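PDB 2P3W: probable serine protease HTRA3 from Homo sapiens, which is probably a serine endopeptidase of the HtrA family, whose PDZ domain binds peptides through their C-terminal ends. Local coordinates for residues 65-68 with 72-75. Numbering follows the deposited sequence.
Sequences RPLV and ELQE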
# COMPACT_ATOMS: atom_id res chain seq x y z
N ARG A 65 5.35 24.33 -2.37
CA ARG A 65 6.76 24.01 -2.44
C ARG A 65 7.03 22.96 -3.49
O ARG A 65 6.36 21.92 -3.52
CB ARG A 65 7.24 23.50 -1.10
CG ARG A 65 7.05 24.48 0.02
CD ARG A 65 7.83 24.05 1.23
NE ARG A 65 7.53 22.66 1.55
CZ ARG A 65 6.48 22.24 2.25
NH1 ARG A 65 5.60 23.10 2.75
NH2 ARG A 65 6.33 20.94 2.46
N PRO A 66 8.06 23.18 -4.33
CA PRO A 66 8.41 22.18 -5.34
C PRO A 66 8.85 20.84 -4.77
O PRO A 66 9.59 20.80 -3.78
CB PRO A 66 9.54 22.84 -6.14
CG PRO A 66 10.03 23.95 -5.30
CD PRO A 66 8.94 24.36 -4.38
N LEU A 67 8.39 19.76 -5.38
CA LEU A 67 8.82 18.40 -5.05
C LEU A 67 9.76 17.83 -6.10
O LEU A 67 9.42 17.82 -7.29
CB LEU A 67 7.61 17.48 -4.89
CG LEU A 67 6.79 17.73 -3.63
CD1 LEU A 67 5.45 17.00 -3.65
CD2 LEU A 67 7.58 17.36 -2.41
N VAL A 68 10.94 17.40 -5.67
CA VAL A 68 11.89 16.73 -6.57
C VAL A 68 12.22 15.30 -6.13
O VAL A 68 12.73 14.53 -6.93
CB VAL A 68 13.18 17.56 -6.75
CG1 VAL A 68 12.84 18.95 -7.29
CG2 VAL A 68 13.98 17.66 -5.44
N GLU A 72 10.88 14.11 0.30
CA GLU A 72 10.25 15.39 0.63
C GLU A 72 8.76 15.20 0.85
O GLU A 72 8.18 15.83 1.73
CB GLU A 72 10.48 16.41 -0.49
CG GLU A 72 11.94 16.78 -0.68
CD GLU A 72 12.20 17.56 -1.95
OE1 GLU A 72 11.45 17.43 -2.93
OE2 GLU A 72 13.21 18.29 -1.98
N LEU A 73 8.13 14.32 0.06
CA LEU A 73 6.69 14.09 0.24
C LEU A 73 6.45 13.28 1.53
O LEU A 73 5.51 13.54 2.31
CB LEU A 73 6.09 13.39 -0.97
CG LEU A 73 4.57 13.14 -0.87
CD1 LEU A 73 3.75 14.44 -0.64
CD2 LEU A 73 4.16 12.43 -2.15
N GLN A 74 7.29 12.29 1.76
CA GLN A 74 7.25 11.57 3.05
C GLN A 74 7.29 12.56 4.23
O GLN A 74 6.50 12.44 5.18
CB GLN A 74 8.43 10.60 3.14
CG GLN A 74 8.28 9.63 4.29
CD GLN A 74 9.47 8.71 4.45
OE1 GLN A 74 10.26 8.51 3.52
NE2 GLN A 74 9.62 8.15 5.66
N GLU A 75 8.19 13.54 4.19
CA GLU A 75 8.32 14.50 5.28
C GLU A 75 7.05 15.37 5.39
O GLU A 75 6.58 15.66 6.49
CB GLU A 75 9.57 15.38 5.09
CG GLU A 75 9.74 16.54 6.08
CD GLU A 75 10.28 16.12 7.43
OE1 GLU A 75 10.10 14.95 7.84
OE2 GLU A 75 10.92 16.99 8.09
O HOH W 1 12.31 20.64 -3.83
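E72, in the first turn of helix 70-79, reaches back to the chain that leads into its own helix and takes the backbone N-H of V68 on its carboxylate. The bond from V68 N to E72 OE1 is 2.8 Å long and close to straight, 167° at the hydrogen, and the N-H comes in nearly in line with the C-O bond of the acceptor. OE1 also accepts from D69 N, so one carboxylate oxygen grips two successive amides of the turn before the helix. The torsions explain the reach: CG stands anti to the carbonyl carbon (chi1 -64°) and the chain is extended beyond it (chi2 168°), which carries the carboxylate out to the turn. The other oxygen is used through water 1, which donates to E72 OE2 at 3.1 Å and to P66 O at 2.7 Å, tying the end of the short strand to the same carboxylate. V68 CG2 sits at the oxygen end of this group, 3.6 Å from both E72 OE1 and E72 OE2.

On the inner side L67 and E72 run past each other in opposite directions, so that L67 CD2 rests on the aliphatic part of the glutamate, 3.6 Å from E72 CB. The other methyl branch of L67 turns to the next helix residue, CD1 lying 4.3 Å from L73 CD1.

Both leucines are buried. L67 packs on I59 and V62 of strand 58-62 and bonds through its backbone to V60, while L73 packs on I10 and M12 of strand 10-14. In the PDZ fold that strand and helix 70-79 flank the peptide groove, where Q74 OE1 accepts from R110 NE in the phage-derived tail of the second subunit; the contact probably helps fix the start of the groove helix against the sheet.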